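TRNA nucleotidyl transferase-related protein (Thermotoga maritima, PDB 3H38) is the C-terminal, class II CCA-adding part of a longer protein and probably builds the 3' CCA end of tRNA from CTP and ATP. Local coordinates at residues I310-H315 with G342-T347; N21-L26 with V37-G42; G207-T212 with F240-H245; Y382-G387 with E396-I401. One frame throughout, in Å; residues are numbered along the deposited sequence.

Interaction 1. Residues I310-H315 with G342-T347; sequences INEIRH and GVSNET
Glu-312, on helix 309-328, lies over the start of helix 345-352, meeting Thr-347 and Ser-344. Its CB makes the closer approach, 3.7 Å from Thr-347 OG1, an apolar carbon against a hydroxyl oxygen. The first torsion sets CG anti to the carbonyl carbon (chi1 -59°), and CG is still 4.3 Å from Thr-347 OG1. The chain then bends at chi2, carrying the carboxylate alongside the other helix's first turn. At the tip, OE2 comes to 4.1 Å from Ser-344 OG, not a bonded partner. Ser-344 OG is engaged: it takes the backbone N-H of Thr-347, with N and OG 2.8 Å apart and an angle of 158° at the hydrogen. With an alanine here, the amide of Thr-347 would probably be left without its acceptor and the first helical turn less firmly closed. The Glu-312 charge near that helix start may be mildly favourable, though Glu-346 OE1, a like charge, is 6.1 Å from Glu-312 OE2. His-315, one turn along from Glu-312, bonds through NE2 to Leu-339 O, and Thr-347 also rests on His-285. The arrangement is a serine N-cap packed against a neighbouring helix, in the all-helical part of the chain away from the nucleotide site.

Interaction 2. Residues N21-L26 with V37-G42; sequences NLFRLL and VYVVGG
Phe-23 faces Val-39 with their CA atoms 8.2 Å apart, and one helical turn on Leu-26 faces Val-37 at a CA separation of 7.2 Å. Here helix 17-32 packs on strand 37-40 of the mixed sheet of the head domain, the nucleotidyltransferase fold. The strand alternates: Val-37 and Val-39 point toward the helix, while Tyr-38 and Val-40 do not reach it. Strand 37-40 bonds to strand 137-139 on one flank and strand 56-60 on the other, so it is an interior strand. It runs into the Gly-Gly pair that, as Gly-Gly or Gly-Ser, is characteristic of the nucleotidyltransferase superfamily: Gly-41, whose positive phi (79°) suits glycine, is the N-cap of helix 42-49.

Among the side chains, the Phe-23 ring meets Val-39 obliquely, its CE1 4.0 Å from Val-39 CG2. That methyl is the branch anti to the backbone N of Val-39, and the turn carries it up to the ring. Phe-43 adds an edge-to-face stack, and Leu-140 also touches Phe-23. The side chain of Val-39 is about 5 Å from that of Asp-57, so this packing lies close to the place where Asp-57 binds magnesium, empty in this model. Leu-26 and Val-37 share Ile-58 and Phe-67 as neighbours. Between the two of them the closest atoms are not two methyls: Val-37 CG2 sits 3.6 Å from the backbone carbonyl oxygen Leu-26 O.

Interaction 3. Residues G207-T212 with F240-H245; sequences GYLERT and FDVIKH
Leu-209 and Glu-210, neighbours on the short helix 208-211, both bear on His-245 of helix 242-246, one through carbon and one through oxygen. Both segments lie in the region assigned by family as a probable RNA-binding part of the polymerase A type; the Leu-209 side chain is about 8 Å from those of Asp-174 and Arg-177, which bind ATP. The apolar share belongs to Leu-209, which crosses His-245 and Val-242 at about a right angle. Its CD2 is 3.9 Å from His-245 CB and 4.1 Å from Val-242 CG1. Ile-178 touches both Leu-209 and Val-242, and Val-204 touches Leu-209 and His-245. The polar share is less sure, because the placing of the Glu-210 side chain is doubtful. As modelled, His-245 ND1 gives a weak hydrogen bond to Glu-210 OE1 over 3.0 Å, with only 122° at the hydrogen. Carboxylate and imidazole planes stand 57° apart. Glu-210 OE2 lies 3.1 Å from His-245 O, two acceptors facing each other, an approach equally uncertain. Were this glutamate an alanine, His-245 ND1 would probably lose its acceptor across the contact. The chemistry implies a marginal polar contact beside ordinary carbon packing, though the nearby carboxylate may still favour a protonated imidazole.

Interaction 4. Residues Y382-G387 with E396-I401; sequences YLIRKG and EVLEKI
Ile-384 has CG1 anti to its carbonyl carbon (chi1 -75°) and then runs on almost straight through chi2, which sends CD1 out toward Val-397 and Leu-398 on helix 392-407. Leu-398 answers with CG likewise anti to its carbonyl carbon, but its chi2 of -18° is nearly eclipsed, an uncomfortable setting that may reflect the model as much as the packing. The two side chains meet tip to tip, Ile-384 CD1 lying 3.5 Å from Leu-398 CD1. The other leucine branch is close as well, with CD2 3.8 Å from the same isoleucine methyl. Val-397 comes in obliquely, its CG1 3.6 Å from Ile-384 CD1. One terminal methyl therefore sits against three branch methyls of two successive residues, a purely apolar contact. The short, weakly bonded helix 381-384 lies against the side of helix 392-407, to which a brief connection joins it. Ile-394 on the longer helix gives Ile-384 a further neighbour, while Ile-401 packs on the loop leading into helix 381-384, all of it far out near the C-terminal end.

In the fold
The four contacts follow one another along an elongated chain, from the head domain with its sheet to the helical C-terminal end, and none touches another. Interaction 2 alone is fully buried and joins a helix to a strand; the other three pair helices and are partly buried. Interactions 2 and 4 both work through hydrocarbon, but the first borders the empty magnesium site while the second, centres about 69 Å away, lies remote from any nucleotide-binding residue. Interaction 3 mixes apolar packing with a doubtful polar bond, fairly near the nucleotide-binding Asp-174 and Arg-177. Interaction 1 owes its polar character to a helix cap within one partner; its nearest atoms are about 9 Å from interaction 4.

Interaction 1. Residues I310-H315 with G342-T347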
# COMPACT_ATOMS: atom_id res chain seq x y z
N ILE A 310 0.74 -20.34 0.69
CA ILE A 310 0.96 -21.18 -0.47
C ILE A 310 -0.17 -22.21 -0.59
O ILE A 310 -0.60 -22.53 -1.69
CB ILE A 310 2.34 -21.85 -0.45
CG1 ILE A 310 2.70 -22.34 -1.85
CG2 ILE A 310 2.39 -22.97 0.60
CD1 ILE A 310 2.70 -21.27 -2.92
N ASN A 311 -0.70 -22.67 0.54
CA ASN A 311 -1.84 -23.58 0.52
C ASN A 311 -3.06 -22.97 -0.17
O ASN A 311 -3.72 -23.66 -0.97
CB ASN A 311 -2.24 -24.01 1.94
CG ASN A 311 -1.17 -24.82 2.63
OD1 ASN A 311 -0.48 -25.61 1.99
ND2 ASN A 311 -1.03 -24.63 3.94
N GLU A 312 -3.36 -21.71 0.15
CA GLU A 312 -4.58 -21.02 -0.32
C GLU A 312 -4.50 -20.66 -1.79
O GLU A 312 -5.48 -20.76 -2.53
CB GLU A 312 -4.84 -19.76 0.49
CG GLU A 312 -5.01 -20.01 1.98
CD GLU A 312 -4.43 -18.88 2.85
OE1 GLU A 312 -3.73 -19.20 3.83
OE2 GLU A 312 -4.67 -17.69 2.54
N ILE A 313 -3.32 -20.21 -2.20
CA ILE A 313 -3.03 -19.95 -3.59
C ILE A 313 -3.24 -21.23 -4.39
O ILE A 313 -3.92 -21.24 -5.41
CB ILE A 313 -1.59 -19.43 -3.77
CG1 ILE A 313 -1.50 -17.99 -3.26
CG2 ILE A 313 -1.14 -19.54 -5.22
CD1 ILE A 313 -0.12 -17.33 -3.39
N ARG A 314 -2.67 -22.31 -3.88
CA ARG A 314 -2.71 -23.59 -4.56
C ARG A 314 -4.13 -24.10 -4.68
O ARG A 314 -4.49 -24.70 -5.69
CB ARG A 314 -1.80 -24.60 -3.85
CG ARG A 314 -0.35 -24.31 -4.13
CD ARG A 314 0.59 -25.32 -3.51
NE ARG A 314 1.91 -25.20 -4.11
CZ ARG A 314 3.03 -25.61 -3.53
NH1 ARG A 314 4.20 -25.47 -4.15
NH2 ARG A 314 2.99 -26.17 -2.33
N HIS A 315 -4.94 -23.85 -3.66
CA HIS A 315 -6.34 -24.22 -3.75
C HIS A 315 -6.98 -23.54 -4.96
O HIS A 315 -7.66 -24.18 -5.75
CB HIS A 315 -7.09 -23.86 -2.45
CG HIS A 315 -8.56 -24.17 -2.49
ND1 HIS A 315 -9.05 -25.43 -2.81
CD2 HIS A 315 -9.64 -23.41 -2.22
CE1 HIS A 315 -10.37 -25.41 -2.75
NE2 HIS A 315 -10.75 -24.19 -2.39
N GLY A 342 -14.92 -21.57 3.57
CA GLY A 342 -14.54 -20.65 4.63
C GLY A 342 -13.18 -20.05 4.33
O GLY A 342 -12.21 -20.27 5.04
N VAL A 343 -13.11 -19.31 3.24
CA VAL A 343 -11.83 -18.88 2.72
C VAL A 343 -11.61 -17.40 2.98
O VAL A 343 -12.55 -16.65 3.25
CB VAL A 343 -11.74 -19.15 1.19
CG1 VAL A 343 -11.88 -20.64 0.90
CG2 VAL A 343 -12.82 -18.34 0.45
N SER A 344 -10.34 -17.01 2.89
CA SER A 344 -9.97 -15.61 3.06
C SER A 344 -10.59 -14.76 1.97
O SER A 344 -10.81 -15.21 0.85
CB SER A 344 -8.45 -15.47 2.98
OG SER A 344 -8.00 -15.54 1.64
N ASN A 345 -10.89 -13.51 2.32
CA ASN A 345 -11.25 -12.51 1.33
C ASN A 345 -10.27 -12.49 0.16
O ASN A 345 -10.66 -12.27 -0.98
CB ASN A 345 -11.25 -11.13 1.97
CG ASN A 345 -12.42 -10.93 2.90
OD1 ASN A 345 -12.71 -9.80 3.30
ND2 ASN A 345 -13.12 -12.02 3.23
N GLU A 346 -8.99 -12.68 0.47
CA GLU A 346 -7.96 -12.61 -0.56
C GLU A 346 -8.14 -13.74 -1.57
O GLU A 346 -8.00 -13.52 -2.78
CB GLU A 346 -6.56 -12.63 0.07
CG GLU A 346 -6.19 -11.31 0.76
CD GLU A 346 -6.95 -11.10 2.07
OE1 GLU A 346 -7.15 -12.09 2.81
OE2 GLU A 346 -7.32 -9.95 2.38
N THR A 347 -8.47 -14.93 -1.07
CA THR A 347 -8.74 -16.08 -1.91
C THR A 347 -9.94 -15.77 -2.81
O THR A 347 -10.01 -16.21 -3.96
CB THR A 347 -9.05 -17.33 -1.08
OG1 THR A 347 -7.85 -17.81 -0.46
CG2 THR A 347 -9.63 -18.45 -1.97

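Interaction 2. Residues N21-L26 with V37-G42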
# COMPACT_ATOMS: atom_id res chain seq x y z
N ASN A 21 -0.09 31.03 10.39
CA ASN A 21 0.38 31.77 11.56
C ASN A 21 1.29 30.93 12.44
O ASN A 21 2.20 31.46 13.08
CB ASN A 21 -0.78 32.34 12.36
CG ASN A 21 -1.15 33.74 11.91
OD1 ASN A 21 -0.35 34.44 11.26
ND2 ASN A 21 -2.37 34.16 12.24
N LEU A 22 1.03 29.63 12.44
CA LEU A 22 1.84 28.63 13.12
C LEU A 22 3.24 28.52 12.50
O LEU A 22 4.24 28.59 13.21
CB LEU A 22 1.13 27.28 13.01
CG LEU A 22 1.81 26.09 13.69
CD1 LEU A 22 2.10 26.40 15.14
CD2 LEU A 22 0.92 24.86 13.60
N PHE A 23 3.29 28.31 11.18
CA PHE A 23 4.54 28.32 10.43
C PHE A 23 5.33 29.56 10.83
O PHE A 23 6.54 29.49 11.05
CB PHE A 23 4.30 28.31 8.91
CG PHE A 23 3.84 26.97 8.34
CD1 PHE A 23 4.41 25.78 8.76
CD2 PHE A 23 2.88 26.91 7.34
CE1 PHE A 23 4.01 24.56 8.24
CE2 PHE A 23 2.47 25.68 6.81
CZ PHE A 23 3.03 24.51 7.26
N ARG A 24 4.63 30.69 10.94
CA ARG A 24 5.26 31.95 11.38
C ARG A 24 5.86 31.84 12.78
O ARG A 24 7.05 32.09 12.98
CB ARG A 24 4.29 33.13 11.24
CG ARG A 24 4.04 33.54 9.79
CD ARG A 24 3.21 34.84 9.65
NE ARG A 24 3.42 35.46 8.33
CZ ARG A 24 2.50 35.48 7.37
NH1 ARG A 24 1.30 34.95 7.61
NH2 ARG A 24 2.76 36.05 6.19
N LEU A 25 5.07 31.39 13.73
CA LEU A 25 5.54 31.19 15.07
C LEU A 25 6.74 30.33 15.13
O LEU A 25 7.65 30.63 15.83
CB LEU A 25 4.49 30.49 15.88
CG LEU A 25 3.36 31.31 16.41
CD1 LEU A 25 3.08 30.80 17.79
CD2 LEU A 25 3.80 32.73 16.43
N LEU A 26 6.72 29.24 14.40
CA LEU A 26 7.83 28.29 14.38
C LEU A 26 9.08 28.99 13.87
O LEU A 26 10.18 28.79 14.42
CB LEU A 26 7.49 27.06 13.54
CG LEU A 26 6.38 26.15 14.07
CD1 LEU A 26 5.91 25.17 13.01
CD2 LEU A 26 6.82 25.39 15.31
N VAL A 37 14.74 27.46 10.44
CA VAL A 37 13.59 26.56 10.36
C VAL A 37 13.01 26.44 8.94
O VAL A 37 12.90 27.44 8.24
CB VAL A 37 12.46 27.01 11.30
CG1 VAL A 37 11.46 25.89 11.46
CG2 VAL A 37 13.01 27.38 12.64
N TYR A 38 12.64 25.22 8.54
CA TYR A 38 12.05 24.96 7.23
C TYR A 38 10.90 23.94 7.23
O TYR A 38 10.91 22.95 7.98
CB TYR A 38 13.09 24.39 6.27
CG TYR A 38 14.45 25.04 6.29
CD1 TYR A 38 15.37 24.71 7.24
CD2 TYR A 38 14.81 25.96 5.31
CE1 TYR A 38 16.63 25.29 7.25
CE2 TYR A 38 16.06 26.56 5.31
CZ TYR A 38 16.96 26.21 6.28
OH TYR A 38 18.21 26.79 6.27
N VAL A 39 9.94 24.15 6.35
CA VAL A 39 8.99 23.10 6.02
C VAL A 39 9.52 22.45 4.74
O VAL A 39 10.08 23.13 3.87
CB VAL A 39 7.55 23.65 5.89
CG1 VAL A 39 7.41 24.50 4.64
CG2 VAL A 39 6.54 22.51 5.90
N VAL A 40 9.41 21.12 4.64
CA VAL A 40 10.08 20.40 3.55
C VAL A 40 9.19 19.35 2.88
O VAL A 40 8.14 18.97 3.41
CB VAL A 40 11.32 19.67 4.07
CG1 VAL A 40 12.30 20.66 4.67
CG2 VAL A 40 10.93 18.64 5.12
N GLY A 41 9.62 18.88 1.71
CA GLY A 41 9.09 17.66 1.14
C GLY A 41 7.75 17.73 0.44
O GLY A 41 7.54 18.61 -0.39
N GLY A 42 6.87 16.78 0.76
CA GLY A 42 5.60 16.60 0.06
C GLY A 42 4.73 17.81 0.23
O GLY A 42 4.11 18.30 -0.72

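Interaction 3. Residues G207-T212 with F240-H245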
# COMPACT_ATOMS: atom_id res chain seq x y z
N GLY A 207 21.02 -6.26 -10.45
CA GLY A 207 20.80 -7.03 -9.22
C GLY A 207 20.50 -6.22 -7.97
O GLY A 207 20.51 -6.73 -6.85
N TYR A 208 20.18 -4.96 -8.15
CA TYR A 208 20.10 -4.10 -6.98
C TYR A 208 18.89 -4.35 -6.07
O TYR A 208 19.01 -4.28 -4.84
CB TYR A 208 20.35 -2.64 -7.36
CG TYR A 208 21.84 -2.41 -7.55
CD1 TYR A 208 22.72 -2.48 -6.46
CD2 TYR A 208 22.38 -2.18 -8.81
CE1 TYR A 208 24.09 -2.28 -6.63
CE2 TYR A 208 23.75 -1.98 -8.98
CZ TYR A 208 24.60 -2.03 -7.89
OH TYR A 208 25.96 -1.85 -8.06
N LEU A 209 17.76 -4.71 -6.69
CA LEU A 209 16.57 -5.10 -5.95
C LEU A 209 16.86 -6.29 -5.02
O LEU A 209 16.59 -6.22 -3.81
CB LEU A 209 15.43 -5.42 -6.93
CG LEU A 209 14.40 -4.34 -7.37
CD1 LEU A 209 14.79 -2.95 -6.99
CD2 LEU A 209 14.09 -4.41 -8.86
N GLU A 210 17.45 -7.36 -5.56
CA GLU A 210 17.84 -8.49 -4.73
C GLU A 210 18.80 -8.09 -3.64
O GLU A 210 18.82 -8.71 -2.57
CB GLU A 210 18.51 -9.60 -5.54
CG GLU A 210 18.98 -9.14 -6.87
CD GLU A 210 17.83 -9.04 -7.83
OE1 GLU A 210 17.86 -8.21 -8.76
OE2 GLU A 210 16.88 -9.81 -7.61
N ARG A 211 19.63 -7.09 -3.92
CA ARG A 211 20.61 -6.66 -2.93
C ARG A 211 19.94 -5.91 -1.79
O ARG A 211 20.51 -5.83 -0.72
CB ARG A 211 21.71 -5.81 -3.55
CG ARG A 211 22.87 -6.63 -4.11
CD ARG A 211 23.62 -5.87 -5.19
NE ARG A 211 24.91 -5.25 -4.81
CZ ARG A 211 25.43 -5.14 -3.58
NH1 ARG A 211 26.61 -4.56 -3.42
NH2 ARG A 211 24.78 -5.61 -2.50
N THR A 212 18.74 -5.38 -2.00
CA THR A 212 18.02 -4.74 -0.90
C THR A 212 17.21 -5.75 -0.08
O THR A 212 16.97 -6.85 -0.53
CB THR A 212 17.24 -3.41 -1.31
OG1 THR A 212 15.90 -3.41 -0.80
CG2 THR A 212 17.21 -3.23 -2.79
N PHE A 240 9.33 -2.39 -16.84
CA PHE A 240 10.72 -2.20 -16.42
C PHE A 240 11.40 -3.49 -15.99
O PHE A 240 12.55 -3.47 -15.57
CB PHE A 240 10.83 -1.17 -15.29
CG PHE A 240 10.78 0.27 -15.76
CD1 PHE A 240 11.54 0.69 -16.85
CD2 PHE A 240 9.98 1.20 -15.12
CE1 PHE A 240 11.51 2.01 -17.28
CE2 PHE A 240 9.95 2.51 -15.54
CZ PHE A 240 10.72 2.92 -16.63
N ASP A 241 10.69 -4.61 -16.09
CA ASP A 241 11.21 -5.91 -15.66
C ASP A 241 11.38 -6.05 -14.16
O ASP A 241 12.10 -6.93 -13.70
CB ASP A 241 12.54 -6.20 -16.34
CG ASP A 241 12.38 -6.51 -17.82
OD1 ASP A 241 13.26 -6.12 -18.62
OD2 ASP A 241 11.35 -7.12 -18.17
N VAL A 242 10.71 -5.21 -13.38
CA VAL A 242 10.88 -5.23 -11.93
C VAL A 242 10.28 -6.48 -11.30
O VAL A 242 10.89 -7.11 -10.43
CB VAL A 242 10.22 -3.99 -11.27
CG1 VAL A 242 10.06 -4.17 -9.78
CG2 VAL A 242 10.98 -2.72 -11.61
N ILE A 243 9.07 -6.83 -11.74
CA ILE A 243 8.36 -7.91 -11.07
C ILE A 243 9.20 -9.17 -10.93
O ILE A 243 9.23 -9.78 -9.86
CB ILE A 243 7.07 -8.30 -11.78
CG1 ILE A 243 6.17 -7.09 -11.96
CG2 ILE A 243 6.39 -9.41 -10.99
CD1 ILE A 243 4.93 -7.37 -12.75
N LYS A 244 9.87 -9.58 -12.01
CA LYS A 244 10.67 -10.81 -11.99
C LYS A 244 11.88 -10.74 -11.03
O LYS A 244 12.25 -11.74 -10.42
CB LYS A 244 11.08 -11.25 -13.40
CG LYS A 244 12.52 -10.93 -13.82
CD LYS A 244 12.63 -9.69 -14.73
CE LYS A 244 13.05 -10.04 -16.17
NZ LYS A 244 11.91 -10.39 -17.07
N HIS A 245 12.49 -9.55 -10.91
CA HIS A 245 13.56 -9.36 -9.92
C HIS A 245 13.02 -9.28 -8.51
O HIS A 245 13.76 -9.43 -7.54
CB HIS A 245 14.35 -8.10 -10.20
CG HIS A 245 15.24 -8.20 -11.39
ND1 HIS A 245 16.44 -8.87 -11.36
CD2 HIS A 245 15.11 -7.68 -12.64
CE1 HIS A 245 17.02 -8.77 -12.55
NE2 HIS A 245 16.23 -8.07 -13.34

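Interaction 4. Residues Y382-G387 with E396-I401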
# COMPACT_ATOMS: atom_id res chain seq x y z
N TYR A 382 -27.86 -30.59 18.07
CA TYR A 382 -28.71 -30.96 19.18
C TYR A 382 -30.21 -30.94 18.90
O TYR A 382 -30.99 -31.51 19.66
CB TYR A 382 -28.32 -30.20 20.46
CG TYR A 382 -27.61 -31.13 21.38
CD1 TYR A 382 -28.33 -32.01 22.16
CD2 TYR A 382 -26.22 -31.20 21.41
CE1 TYR A 382 -27.70 -32.91 22.98
CE2 TYR A 382 -25.58 -32.10 22.24
CZ TYR A 382 -26.34 -32.96 23.02
OH TYR A 382 -25.75 -33.88 23.85
N LEU A 383 -30.63 -30.31 17.80
CA LEU A 383 -32.01 -30.47 17.36
C LEU A 383 -32.08 -31.86 16.73
O LEU A 383 -33.14 -32.49 16.68
CB LEU A 383 -32.41 -29.40 16.34
CG LEU A 383 -33.92 -29.08 16.31
CD1 LEU A 383 -34.78 -30.14 15.63
CD2 LEU A 383 -34.42 -28.81 17.74
N ILE A 384 -30.93 -32.33 16.28
CA ILE A 384 -30.83 -33.62 15.61
C ILE A 384 -30.72 -34.78 16.59
O ILE A 384 -31.38 -35.81 16.40
CB ILE A 384 -29.67 -33.65 14.59
CG1 ILE A 384 -30.04 -32.85 13.33
CG2 ILE A 384 -29.34 -35.08 14.21
CD1 ILE A 384 -29.14 -33.12 12.14
N ARG A 385 -29.91 -34.63 17.64
CA ARG A 385 -29.77 -35.70 18.63
C ARG A 385 -31.11 -36.09 19.29
O ARG A 385 -31.20 -37.13 19.95
CB ARG A 385 -28.70 -35.37 19.69
CG ARG A 385 -27.40 -36.17 19.56
CD ARG A 385 -26.27 -35.39 18.90
NE ARG A 385 -25.00 -35.62 19.61
CZ ARG A 385 -23.87 -34.93 19.43
NH1 ARG A 385 -23.82 -33.93 18.55
NH2 ARG A 385 -22.79 -35.23 20.15
N LYS A 386 -32.15 -35.28 19.10
CA LYS A 386 -33.50 -35.68 19.47
C LYS A 386 -34.15 -36.46 18.31
O LYS A 386 -35.06 -35.96 17.64
CB LYS A 386 -34.35 -34.46 19.86
CG LYS A 386 -33.56 -33.29 20.46
CD LYS A 386 -33.01 -33.59 21.87
CE LYS A 386 -31.94 -32.58 22.31
NZ LYS A 386 -32.39 -31.14 22.39
N GLY A 387 -33.65 -37.67 18.07
CA GLY A 387 -34.13 -38.50 16.98
C GLY A 387 -33.03 -39.29 16.28
O GLY A 387 -33.32 -40.24 15.55
N GLU A 396 -23.01 -34.53 8.32
CA GLU A 396 -23.40 -34.85 6.96
C GLU A 396 -24.80 -34.29 6.73
O GLU A 396 -25.02 -33.52 5.79
CB GLU A 396 -23.39 -36.36 6.72
CG GLU A 396 -22.00 -36.99 6.59
CD GLU A 396 -22.03 -38.52 6.53
OE1 GLU A 396 -23.12 -39.12 6.67
OE2 GLU A 396 -20.95 -39.13 6.34
N VAL A 397 -25.73 -34.67 7.60
CA VAL A 397 -27.11 -34.20 7.51
C VAL A 397 -27.23 -32.68 7.46
O VAL A 397 -27.90 -32.15 6.59
CB VAL A 397 -27.95 -34.70 8.69
CG1 VAL A 397 -29.34 -34.09 8.65
CG2 VAL A 397 -28.03 -36.22 8.66
N LEU A 398 -26.58 -31.99 8.39
CA LEU A 398 -26.68 -30.53 8.47
C LEU A 398 -26.23 -29.86 7.18
O LEU A 398 -26.83 -28.89 6.73
CB LEU A 398 -25.87 -29.99 9.65
CG LEU A 398 -26.51 -29.95 11.04
CD1 LEU A 398 -28.03 -30.07 10.94
CD2 LEU A 398 -25.95 -31.05 11.92
N GLU A 399 -25.17 -30.38 6.58
CA GLU A 399 -24.67 -29.79 5.35
C GLU A 399 -25.56 -30.12 4.16
O GLU A 399 -25.69 -29.31 3.25
CB GLU A 399 -23.22 -30.20 5.09
CG GLU A 399 -22.54 -29.30 4.07
CD GLU A 399 -21.04 -29.38 4.15
OE1 GLU A 399 -20.51 -30.51 4.19
OE2 GLU A 399 -20.38 -28.31 4.16
N LYS A 400 -26.16 -31.29 4.14
CA LYS A 400 -27.11 -31.61 3.10
C LYS A 400 -28.31 -30.69 3.18
O LYS A 400 -28.84 -30.26 2.20
CB LYS A 400 -27.54 -33.06 3.18
CG LYS A 400 -26.56 -34.00 2.54
CD LYS A 400 -25.16 -33.79 3.05
CE LYS A 400 -24.34 -35.02 2.79
NZ LYS A 400 -22.96 -34.94 3.30
N ILE A 401 -28.73 -30.39 4.37
CA ILE A 401 -29.84 -29.45 4.54
C ILE A 401 -29.42 -28.03 4.15
O ILE A 401 -30.11 -27.37 3.37
CB ILE A 401 -30.55 -29.57 5.94
CG1 ILE A 401 -31.20 -28.25 6.34
CG2 ILE A 401 -29.59 -30.02 7.01
CD1 ILE A 401 -31.94 -28.36 7.67